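Local coordinates for inositol 2-dehydrogenase/D-chiro-inositol 3-dehydrogenase (Lactobacillus casei, PDB 4MIY), which oxidises myo-inositol and D-chiro-inositol to their keto derivatives, with NAD as hydride acceptor, at residues Gly6-Gly11 and Thr59-Asp64; Val30-Asp35 and Pro65-Val70. All coordinates share one frame; numbering follows the deposited sequence.

Contact 1 (Gly6-Gly11 and Thr59-Asp64). With NAD (nicotinamide-adenine-dinucleotide), chain E.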
ATOM      1  N   GLY A   6      -1.164 -43.571 -11.124  1.00 19.74           N
ATOM      2  CA  GLY A   6      -2.457 -43.720 -11.721  1.00 20.82           C
ATOM      3  C   GLY A   6      -3.443 -42.624 -11.305  1.00 19.68           C
ATOM      4  O   GLY A   6      -3.470 -42.222 -10.195  1.00 22.99           O
ATOM      5  N   VAL A   7      -4.263 -42.196 -12.244  1.00 21.94           N
ATOM      6  CA  VAL A   7      -5.273 -41.175 -12.008  1.00 20.32           C
ATOM      7  C   VAL A   7      -6.683 -41.699 -12.256  1.00 21.46           C
ATOM      8  O   VAL A   7      -6.977 -42.168 -13.294  1.00 24.60           O
ATOM      9  CB  VAL A   7      -5.077 -39.972 -12.895  1.00 21.19           C
ATOM     10  CG1 VAL A   7      -6.041 -38.867 -12.515  1.00 19.38           C
ATOM     11  CG2 VAL A   7      -3.654 -39.475 -12.871  1.00 24.12           C
ATOM     12  N   ILE A   8      -7.510 -41.570 -11.252  1.00 22.34           N
ATOM     13  CA  ILE A   8      -8.873 -42.008 -11.262  1.00 24.17           C
ATOM     14  C   ILE A   8      -9.772 -40.786 -11.289  1.00 22.91           C
ATOM     15  O   ILE A   8      -9.962 -40.120 -10.292  1.00 24.74           O
ATOM     16  CB  ILE A   8      -9.162 -42.815 -10.027  1.00 21.64           C
ATOM     17  CG1 ILE A   8      -8.196 -43.981  -9.932  1.00 23.72           C
ATOM     18  CG2 ILE A   8     -10.616 -43.295 -10.011  1.00 26.72           C
ATOM     19  CD1 ILE A   8      -8.187 -44.558  -8.623  1.00 27.51           C
ATOM     20  N   GLY A   9     -10.309 -40.533 -12.461  1.00 24.95           N
ATOM     21  CA  GLY A   9     -11.125 -39.380 -12.713  1.00 25.58           C
ATOM     22  C   GLY A   9     -10.326 -38.439 -13.540  1.00 26.48           C
ATOM     23  O   GLY A   9      -9.447 -37.781 -13.033  1.00 26.37           O
ATOM     24  N   THR A  10     -10.640 -38.347 -14.804  1.00 25.98           N
ATOM     25  CA  THR A  10      -9.927 -37.477 -15.684  1.00 24.20           C
ATOM     26  C   THR A  10     -10.802 -36.339 -16.222  1.00 26.22           C
ATOM     27  O   THR A  10     -10.937 -36.151 -17.386  1.00 30.10           O
ATOM     28  CB  THR A  10      -9.281 -38.257 -16.833  1.00 29.64           C
ATOM     29  OG1 THR A  10     -10.287 -38.899 -17.596  1.00 30.15           O
ATOM     30  CG2 THR A  10      -8.406 -39.329 -16.291  1.00 27.65           C
ATOM     31  N   GLY A  11     -11.364 -35.578 -15.324  1.00 23.44           N
ATOM     32  CA  GLY A  11     -12.124 -34.411 -15.702  1.00 22.44           C
ATOM     33  C   GLY A  11     -11.237 -33.198 -15.620  1.00 22.81           C
ATOM     34  O   GLY A  11     -10.087 -33.262 -15.911  1.00 25.06           O
ATOM     35  N   THR A  59     -11.058 -50.497  -9.728  1.00 32.94           N
ATOM     36  CA  THR A  59     -10.613 -51.749  -9.132  1.00 31.05           C
ATOM     37  C   THR A  59      -9.472 -52.363  -9.941  1.00 31.69           C
ATOM     38  O   THR A  59      -8.480 -52.805  -9.408  1.00 32.75           O
ATOM     39  CB  THR A  59     -11.776 -52.777  -8.968  1.00 36.89           C
ATOM     40  OG1 THR A  59     -12.701 -52.327  -7.981  1.00 39.48           O
ATOM     41  CG2 THR A  59     -11.233 -54.067  -8.484  1.00 34.92           C
ATOM     42  N   SER A  60      -9.602 -52.338 -11.238  1.00 31.53           N
ATOM     43  CA  SER A  60      -8.591 -52.907 -12.067  1.00 30.93           C
ATOM     44  C   SER A  60      -7.309 -52.072 -12.112  1.00 33.83           C
ATOM     45  O   SER A  60      -6.246 -52.581 -12.392  1.00 32.52           O
ATOM     46  CB  SER A  60      -9.116 -53.093 -13.474  1.00 35.62           C
ATOM     47  OG  SER A  60      -9.676 -51.917 -13.970  1.00 38.20           O
ATOM     48  N   LEU A  61      -7.437 -50.778 -11.877  1.00 31.08           N
ATOM     49  CA  LEU A  61      -6.267 -49.911 -11.949  1.00 28.14           C
ATOM     50  C   LEU A  61      -5.445 -50.216 -10.746  1.00 28.78           C
ATOM     51  O   LEU A  61      -4.253 -50.328 -10.823  1.00 28.59           O
ATOM     52  CB  LEU A  61      -6.645 -48.418 -12.008  1.00 29.36           C
ATOM     53  CG  LEU A  61      -5.527 -47.362 -12.076  1.00 28.18           C
ATOM     54  CD1 LEU A  61      -5.955 -46.190 -12.890  1.00 27.28           C
ATOM     55  CD2 LEU A  61      -5.139 -46.906 -10.736  1.00 25.07           C
ATOM     56  N   LEU A  62      -6.132 -50.370  -9.642  1.00 26.96           N
ATOM     57  CA  LEU A  62      -5.517 -50.559  -8.371  1.00 27.30           C
ATOM     58  C   LEU A  62      -4.829 -51.895  -8.199  1.00 29.54           C
ATOM     59  O   LEU A  62      -4.117 -52.085  -7.258  1.00 33.82           O
ATOM     60  CB  LEU A  62      -6.530 -50.381  -7.274  1.00 27.57           C
ATOM     61  CG  LEU A  62      -6.981 -48.942  -7.019  1.00 29.46           C
ATOM     62  CD1 LEU A  62      -8.166 -48.922  -6.088  1.00 31.56           C
ATOM     63  CD2 LEU A  62      -5.879 -48.114  -6.416  1.00 31.49           C
ATOM     64  N   GLN A  63      -5.044 -52.802  -9.126  0.74 28.36           N
ATOM     65  CA  GLN A  63      -4.372 -54.082  -9.075  0.74 29.40           C
ATOM     66  C   GLN A  63      -3.099 -54.054  -9.892  0.74 32.49           C
ATOM     67  O   GLN A  63      -2.410 -55.041  -9.982  0.74 31.39           O
ATOM     68  CB  GLN A  63      -5.285 -55.153  -9.612  0.74 33.95           C
ATOM     69  CG  GLN A  63      -6.290 -55.632  -8.608  0.74 34.81           C
ATOM     70  CD  GLN A  63      -7.444 -56.424  -9.232  0.74 39.62           C
ATOM     71  OE1 GLN A  63      -7.582 -56.510 -10.450  0.74 35.26           O
ATOM     72  NE2 GLN A  63      -8.292 -56.981  -8.379  0.74 41.74           N
ATOM     73  N   ASP A  64      -2.801 -52.928 -10.515  1.00 30.15           N
ATOM     74  CA  ASP A  64      -1.606 -52.837 -11.299  1.00 28.11           C
ATOM     75  C   ASP A  64      -0.469 -52.673 -10.308  1.00 31.31           C
ATOM     76  O   ASP A  64      -0.442 -51.737  -9.553  1.00 27.16           O
ATOM     77  CB  ASP A  64      -1.663 -51.681 -12.278  1.00 28.38           C
ATOM     78  CG  ASP A  64      -0.447 -51.580 -13.121  1.00 30.52           C
ATOM     79  OD1 ASP A  64       0.594 -52.099 -12.734  1.00 30.32           O
ATOM     80  OD2 ASP A  64      -0.511 -50.973 -14.171  1.00 31.80           O
TER
HETATM   81  PA  NAD E 401     -15.317 -32.996 -13.176  1.00 26.89           P
HETATM   82  O1A NAD E 401     -16.730 -33.316 -13.129  1.00 29.83           O
HETATM   83  O2A NAD E 401     -14.759 -32.261 -14.212  1.00 20.78           O
HETATM   84  O5B NAD E 401     -14.441 -34.308 -13.327  1.00 24.39           O
HETATM   85  C5B NAD E 401     -14.624 -35.453 -12.600  1.00 27.61           C
HETATM   86  C4B NAD E 401     -14.312 -36.668 -13.484  1.00 26.69           C
HETATM   87  O4B NAD E 401     -14.555 -37.799 -12.691  1.00 28.64           O
HETATM   88  C3B NAD E 401     -15.278 -36.887 -14.641  1.00 25.75           C
HETATM   89  O3B NAD E 401     -14.574 -37.123 -15.789  1.00 34.95           O
HETATM   90  C2B NAD E 401     -16.132 -38.057 -14.238  1.00 27.31           C
HETATM   91  O2B NAD E 401     -16.577 -38.815 -15.337  1.00 32.44           O
HETATM   92  C1B NAD E 401     -15.182 -38.857 -13.430  1.00 28.48           C
HETATM   93  N9A NAD E 401     -15.789 -39.760 -12.478  1.00 26.12           N
HETATM   94  C8A NAD E 401     -16.841 -39.583 -11.742  1.00 28.14           C
HETATM   95  N7A NAD E 401     -17.055 -40.595 -10.911  1.00 32.06           N
HETATM   96  C5A NAD E 401     -16.086 -41.465 -11.123  1.00 27.67           C
HETATM   97  C6A NAD E 401     -15.694 -42.771 -10.633  1.00 31.21           C
HETATM   98  N6A NAD E 401     -16.338 -43.408  -9.687  1.00 30.49           N
HETATM   99  N1A NAD E 401     -14.588 -43.283 -11.122  1.00 27.07           N
HETATM  100  C2A NAD E 401     -13.891 -42.724 -12.040  1.00 26.21           C
HETATM  101  N3A NAD E 401     -14.206 -41.558 -12.562  1.00 28.11           N
HETATM  102  C4A NAD E 401     -15.268 -40.903 -12.137  1.00 26.76           C
HETATM  103  O3  NAD E 401     -15.026 -32.434 -11.728  1.00 24.15           O
HETATM  104  PN  NAD E 401     -13.636 -31.750 -11.198  1.00 24.09           P
HETATM  105  O1N NAD E 401     -13.809 -30.304 -11.199  1.00 25.87           O
HETATM  106  O2N NAD E 401     -12.559 -32.130 -12.035  1.00 25.13           O
HETATM  107  O5D NAD E 401     -13.557 -32.118  -9.721  1.00 21.23           O
HETATM  108  C5D NAD E 401     -13.057 -33.383  -9.362  1.00 23.54           C
HETATM  109  C4D NAD E 401     -12.677 -33.422  -7.918  1.00 24.68           C
HETATM  110  O4D NAD E 401     -11.657 -32.458  -7.731  1.00 33.06           O
HETATM  111  C3D NAD E 401     -13.829 -33.066  -7.040  1.00 23.18           C
HETATM  112  O3D NAD E 401     -13.720 -33.813  -5.869  1.00 26.94           O
HETATM  113  C2D NAD E 401     -13.546 -31.587  -6.792  1.00 24.12           C
HETATM  114  O2D NAD E 401     -14.119 -31.262  -5.584  1.00 26.36           O
HETATM  115  C1D NAD E 401     -12.046 -31.572  -6.714  1.00 26.41           C
HETATM  116  N1N NAD E 401     -11.492 -30.237  -6.940  1.00 26.08           N
HETATM  117  C2N NAD E 401     -10.709 -29.681  -6.019  1.00 22.10           C
HETATM  118  C3N NAD E 401     -10.188 -28.410  -6.145  1.00 23.23           C
HETATM  119  C7N NAD E 401      -9.290 -27.825  -5.080  1.00 23.48           C
HETATM  120  O7N NAD E 401      -8.681 -28.513  -4.324  1.00 23.97           O
HETATM  121  N7N NAD E 401      -9.196 -26.557  -5.074  1.00 19.93           N
HETATM  122  C4N NAD E 401     -10.457 -27.718  -7.313  1.00 22.89           C
HETATM  123  C5N NAD E 401     -11.260 -28.336  -8.244  1.00 25.01           C
HETATM  124  C6N NAD E 401     -11.771 -29.588  -8.023  1.00 26.06           C
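Leu61 lays its two methyl groups over the backbone of Gly6 and Val7 and the flank of Ile8, where strand 3-8 runs toward the glycine-rich loop of the Rossmann fold. CG sits anti to the backbone N (chi1 179°), which carries the branch toward the strand: Leu61 CD2 lies 4.3 Å from Gly6 CA and also reaches Ile8 CG1, while Leu61 CD1 approaches Val7 O at 4.2 Å. No hydrogen bond joins the two segments, and Leu61 is the one residue of 59-64 making these close approaches. It sits in a shared apolar layer, touching Ala32, Ile67 and Val70 as well. The lack of a side chain at Gly6 matters here, because a beta carbon would fall only 2.9 Å from Leu61 CD2. Leu61 to Asp64 form a type I beta turn, with Asp64 N bonded to Leu61 O at 3.0 Å.

Ile8 works on two fronts. Its CG1 branch meets the leucine, whereas Ile8 CG2, anti to the backbone N, turns to NAD C2A of the adenine at 3.9 Å. Beyond it, Gly9 and Gly11 are consistent with the first two glycines of a Rossmann-type GxGxxG motif. At the backbone angles of Gly9 (phi 107°, psi 105°) a beta carbon would be jammed against Ile8 O, and Gly11, in the N-cap position of helix 12-24, brings its CA to 3.3 Å from NAD O5B.

Contact 2 (Val30-Asp35 and Pro65-Val70); sequences VVAVTD and PDIDAV. With NAD (nicotinamide-adenine-dinucleotide), chain E.
Ile67 meets Ala32 and Val31 through apolar contacts alone. With CG1 opposite the carbonyl carbon (chi1 -62°) and the chain extended, Ile67 CD1 comes to 3.8 Å from Ala32 CB. Farther back along the same branch, Ile67 CG1 passes Val31 CG2 at 4.3 Å. Tyr55 also touches Ala32, and Lys91 touches Ile67.

No hydrogen bonds run between the segments, because in this parallel Rossmann sheet strand 3-8 lies between strands 28-34 and 69-72. Ile67, in the loop leading into the latter, bridges across that middle strand.

The polar interactions belong to Asp35, just after the end of strand 28-34. Its carboxylate grips the adenosine ribose with both oxygens: NAD O2B donates to Asp35 OD1 at 2.8 Å and NAD O3B to Asp35 OD2 at 2.6 Å. An acid here is a familiar mark of NAD-binding Rossmann enzymes and would probably disfavour, by charge and bulk, the 2'-phosphate of NADP. Were this residue an alanine, both ribose hydroxyls would probably lose their carboxylate acceptor, and the amides of Thr10 and Asp37 would be left without their mate. Asp35 OD1 is the oxygen that accepts the hydrogen bond from Asp37 N.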
ATOM      1  N   VAL A  30       2.564 -40.398 -15.355  1.00 20.69           N
ATOM      2  CA  VAL A  30       1.239 -40.970 -15.365  1.00 22.50           C
ATOM      3  C   VAL A  30       1.250 -42.154 -16.321  1.00 23.90           C
ATOM      4  O   VAL A  30       1.469 -42.000 -17.479  1.00 25.10           O
ATOM      5  CB  VAL A  30       0.152 -39.986 -15.790  1.00 18.36           C
ATOM      6  CG1 VAL A  30      -1.166 -40.590 -15.606  1.00 22.23           C
ATOM      7  CG2 VAL A  30       0.187 -38.785 -14.937  1.00 27.16           C
ATOM      8  N   VAL A  31       1.042 -43.336 -15.753  1.00 22.80           N
ATOM      9  CA  VAL A  31       1.094 -44.584 -16.489  1.00 21.19           C
ATOM     10  C   VAL A  31      -0.239 -45.316 -16.558  1.00 27.22           C
ATOM     11  O   VAL A  31      -0.341 -46.306 -17.223  1.00 26.49           O
ATOM     12  CB  VAL A  31       2.148 -45.550 -15.882  1.00 24.49           C
ATOM     13  CG1 VAL A  31       3.467 -44.892 -15.762  1.00 24.50           C
ATOM     14  CG2 VAL A  31       1.717 -46.013 -14.578  1.00 21.43           C
ATOM     15  N   ALA A  32      -1.261 -44.809 -15.894  1.00 23.61           N
ATOM     16  CA  ALA A  32      -2.592 -45.401 -15.956  1.00 27.54           C
ATOM     17  C   ALA A  32      -3.629 -44.350 -15.646  1.00 31.47           C
ATOM     18  O   ALA A  32      -3.360 -43.432 -14.915  1.00 25.39           O
ATOM     19  CB  ALA A  32      -2.724 -46.498 -15.014  1.00 25.44           C
ATOM     20  N   VAL A  33      -4.812 -44.536 -16.206  1.00 29.03           N
ATOM     21  CA  VAL A  33      -5.947 -43.676 -15.959  1.00 25.62           C
ATOM     22  C   VAL A  33      -7.229 -44.469 -16.023  1.00 30.91           C
ATOM     23  O   VAL A  33      -7.280 -45.491 -16.656  1.00 29.69           O
ATOM     24  CB  VAL A  33      -6.051 -42.501 -17.003  1.00 29.61           C
ATOM     25  CG1 VAL A  33      -4.899 -41.629 -16.931  1.00 29.05           C
ATOM     26  CG2 VAL A  33      -6.149 -43.004 -18.380  1.00 31.92           C
ATOM     27  N   THR A  34      -8.247 -43.997 -15.332  1.00 26.52           N
ATOM     28  CA  THR A  34      -9.588 -44.497 -15.518  1.00 27.84           C
ATOM     29  C   THR A  34     -10.615 -43.399 -15.273  1.00 32.51           C
ATOM     30  O   THR A  34     -10.410 -42.521 -14.481  1.00 27.94           O
ATOM     31  CB  THR A  34      -9.870 -45.723 -14.631  1.00 27.75           C
ATOM     32  OG1 THR A  34     -11.137 -46.283 -14.957  1.00 32.40           O
ATOM     33  CG2 THR A  34      -9.872 -45.393 -13.182  1.00 28.68           C
ATOM     34  N   ASP A  35     -11.747 -43.500 -15.949  1.00 30.54           N
ATOM     35  CA  ASP A  35     -12.838 -42.567 -15.784  1.00 29.38           C
ATOM     36  C   ASP A  35     -14.118 -43.377 -16.090  1.00 32.31           C
ATOM     37  O   ASP A  35     -14.072 -44.288 -16.874  1.00 32.75           O
ATOM     38  CB  ASP A  35     -12.628 -41.429 -16.779  1.00 30.21           C
ATOM     39  CG  ASP A  35     -13.495 -40.200 -16.496  1.00 33.14           C
ATOM     40  OD1 ASP A  35     -14.665 -40.223 -16.809  1.00 33.11           O
ATOM     41  OD2 ASP A  35     -12.999 -39.193 -15.991  1.00 29.88           O
ATOM     42  N   PRO A  65       0.463 -53.640 -10.289  1.00 26.84           N
ATOM     43  CA  PRO A  65       1.475 -53.635  -9.245  1.00 28.83           C
ATOM     44  C   PRO A  65       2.588 -52.663  -9.549  1.00 28.15           C
ATOM     45  O   PRO A  65       3.408 -52.452  -8.693  1.00 30.03           O
ATOM     46  CB  PRO A  65       1.995 -55.079  -9.291  1.00 29.17           C
ATOM     47  CG  PRO A  65       1.841 -55.433 -10.649  1.00 30.77           C
ATOM     48  CD  PRO A  65       0.613 -54.815 -11.158  1.00 27.41           C
ATOM     49  N   ASP A  66       2.612 -52.104 -10.735  0.77 21.97           N
ATOM     50  CA  ASP A  66       3.636 -51.148 -11.061  0.77 26.11           C
ATOM     51  C   ASP A  66       3.286 -49.693 -10.726  0.77 23.00           C
ATOM     52  O   ASP A  66       4.097 -48.834 -10.859  0.77 25.24           O
ATOM     53  CB  ASP A  66       4.011 -51.285 -12.508  0.77 29.68           C
ATOM     54  CG  ASP A  66       4.825 -52.539 -12.780  0.77 37.77           C
ATOM     55  OD1 ASP A  66       5.483 -53.069 -11.860  0.77 35.83           O
ATOM     56  OD2 ASP A  66       4.781 -53.000 -13.926  0.77 41.67           O
ATOM     57  N   ILE A  67       2.096 -49.457 -10.232  1.00 22.69           N
ATOM     58  CA  ILE A  67       1.685 -48.110  -9.893  1.00 20.93           C
ATOM     59  C   ILE A  67       2.053 -47.844  -8.450  1.00 23.59           C
ATOM     60  O   ILE A  67       1.697 -48.581  -7.586  1.00 23.33           O
ATOM     61  CB  ILE A  67       0.187 -47.920 -10.036  1.00 22.39           C
ATOM     62  CG1 ILE A  67      -0.267 -48.138 -11.453  1.00 24.24           C
ATOM     63  CG2 ILE A  67      -0.154 -46.551  -9.707  1.00 23.34           C
ATOM     64  CD1 ILE A  67      -1.686 -47.979 -11.627  1.00 27.03           C
ATOM     65  N   ASP A  68       2.770 -46.754  -8.220  1.00 20.50           N
ATOM     66  CA  ASP A  68       3.259 -46.409  -6.917  1.00 20.56           C
ATOM     67  C   ASP A  68       2.202 -45.618  -6.123  1.00 19.92           C
ATOM     68  O   ASP A  68       2.077 -45.743  -4.949  1.00 18.94           O
ATOM     69  CB  ASP A  68       4.535 -45.544  -7.077  1.00 21.19           C
ATOM     70  CG  ASP A  68       5.715 -46.307  -7.662  1.00 23.87           C
ATOM     71  OD1 ASP A  68       6.058 -47.324  -7.109  1.00 29.69           O
ATOM     72  OD2 ASP A  68       6.291 -45.878  -8.633  1.00 21.28           O
ATOM     73  N   ALA A  69       1.482 -44.778  -6.839  1.00 21.37           N
ATOM     74  CA  ALA A  69       0.538 -43.875  -6.237  1.00 18.52           C
ATOM     75  C   ALA A  69      -0.660 -43.631  -7.135  1.00 14.84           C
ATOM     76  O   ALA A  69      -0.566 -43.667  -8.313  1.00 19.83           O
ATOM     77  CB  ALA A  69       1.206 -42.546  -5.916  1.00 19.17           C
ATOM     78  N   VAL A  70      -1.776 -43.379  -6.487  1.00 19.06           N
ATOM     79  CA  VAL A  70      -2.988 -43.014  -7.174  1.00 19.15           C
ATOM     80  C   VAL A  70      -3.490 -41.623  -6.797  1.00 18.92           C
ATOM     81  O   VAL A  70      -3.408 -41.237  -5.681  1.00 20.63           O
ATOM     82  CB  VAL A  70      -4.101 -44.081  -7.000  1.00 21.47           C
ATOM     83  CG1 VAL A  70      -3.635 -45.392  -7.569  1.00 24.68           C
ATOM     84  CG2 VAL A  70      -4.471 -44.262  -5.588  1.00 22.35           C
TER
HETATM   85  PA  NAD E 401     -15.317 -32.996 -13.176  1.00 26.89           P
HETATM   86  O1A NAD E 401     -16.730 -33.316 -13.129  1.00 29.83           O
HETATM   87  O2A NAD E 401     -14.759 -32.261 -14.212  1.00 20.78           O
HETATM   88  O5B NAD E 401     -14.441 -34.308 -13.327  1.00 24.39           O
HETATM   89  C5B NAD E 401     -14.624 -35.453 -12.600  1.00 27.61           C
HETATM   90  C4B NAD E 401     -14.312 -36.668 -13.484  1.00 26.69           C
HETATM   91  O4B NAD E 401     -14.555 -37.799 -12.691  1.00 28.64           O
HETATM   92  C3B NAD E 401     -15.278 -36.887 -14.641  1.00 25.75           C
HETATM   93  O3B NAD E 401     -14.574 -37.123 -15.789  1.00 34.95           O
HETATM   94  C2B NAD E 401     -16.132 -38.057 -14.238  1.00 27.31           C
HETATM   95  O2B NAD E 401     -16.577 -38.815 -15.337  1.00 32.44           O
HETATM   96  C1B NAD E 401     -15.182 -38.857 -13.430  1.00 28.48           C
HETATM   97  N9A NAD E 401     -15.789 -39.760 -12.478  1.00 26.12           N
HETATM   98  C8A NAD E 401     -16.841 -39.583 -11.742  1.00 28.14           C
HETATM   99  N7A NAD E 401     -17.055 -40.595 -10.911  1.00 32.06           N
HETATM  100  C5A NAD E 401     -16.086 -41.465 -11.123  1.00 27.67           C
HETATM  101  C6A NAD E 401     -15.694 -42.771 -10.633  1.00 31.21           C
HETATM  102  N6A NAD E 401     -16.338 -43.408  -9.687  1.00 30.49           N
HETATM  103  N1A NAD E 401     -14.588 -43.283 -11.122  1.00 27.07           N
HETATM  104  C2A NAD E 401     -13.891 -42.724 -12.040  1.00 26.21           C
HETATM  105  N3A NAD E 401     -14.206 -41.558 -12.562  1.00 28.11           N
HETATM  106  C4A NAD E 401     -15.268 -40.903 -12.137  1.00 26.76           C
HETATM  107  O3  NAD E 401     -15.026 -32.434 -11.728  1.00 24.15           O
HETATM  108  PN  NAD E 401     -13.636 -31.750 -11.198  1.00 24.09           P
HETATM  109  O1N NAD E 401     -13.809 -30.304 -11.199  1.00 25.87           O
HETATM  110  O2N NAD E 401     -12.559 -32.130 -12.035  1.00 25.13           O
HETATM  111  O5D NAD E 401     -13.557 -32.118  -9.721  1.00 21.23           O
HETATM  112  C5D NAD E 401     -13.057 -33.383  -9.362  1.00 23.54           C
HETATM  113  C4D NAD E 401     -12.677 -33.422  -7.918  1.00 24.68           C
HETATM  114  O4D NAD E 401     -11.657 -32.458  -7.731  1.00 33.06           O
HETATM  115  C3D NAD E 401     -13.829 -33.066  -7.040  1.00 23.18           C
HETATM  116  O3D NAD E 401     -13.720 -33.813  -5.869  1.00 26.94           O
HETATM  117  C2D NAD E 401     -13.546 -31.587  -6.792  1.00 24.12           C
HETATM  118  O2D NAD E 401     -14.119 -31.262  -5.584  1.00 26.36           O
HETATM  119  C1D NAD E 401     -12.046 -31.572  -6.714  1.00 26.41           C
HETATM  120  N1N NAD E 401     -11.492 -30.237  -6.940  1.00 26.08           N
HETATM  121  C2N NAD E 401     -10.709 -29.681  -6.019  1.00 22.10           C
HETATM  122  C3N NAD E 401     -10.188 -28.410  -6.145  1.00 23.23           C
HETATM  123  C7N NAD E 401      -9.290 -27.825  -5.080  1.00 23.48           C
HETATM  124  O7N NAD E 401      -8.681 -28.513  -4.324  1.00 23.97           O
HETATM  125  N7N NAD E 401      -9.196 -26.557  -5.074  1.00 19.93           N
HETATM  126  C4N NAD E 401     -10.457 -27.718  -7.313  1.00 22.89           C
HETATM  127  C5N NAD E 401     -11.260 -28.336  -8.244  1.00 25.01           C
HETATM  128  C6N NAD E 401     -11.771 -29.588  -8.023  1.00 26.06           C

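In the fold
Contacts 1 and 2 interleave along the chain, and their centres lie about 5 Å apart, against strands 3-8 and 28-34, neighbours in one parallel sheet. Away from the cofactor Ile67 packs on the backbone of contact 1: Ile67 CG2 is 3.5 Å from Gly6 N and Ile67 CD1 3.6 Å from Leu61 O. Nearer the cofactor the joins are polar. Gly9 N probably bonds to Thr34 O at 2.8 Å, and Thr10 N to Asp35 OD2, also at 2.8 Å, which probably helps to position the carboxylate that holds the ribose. Both contacts thus meet at the adenosine half of NAD, while Ala12 N, Met13 N and Lys97 O supply further hydrogen bonds to the cofactor.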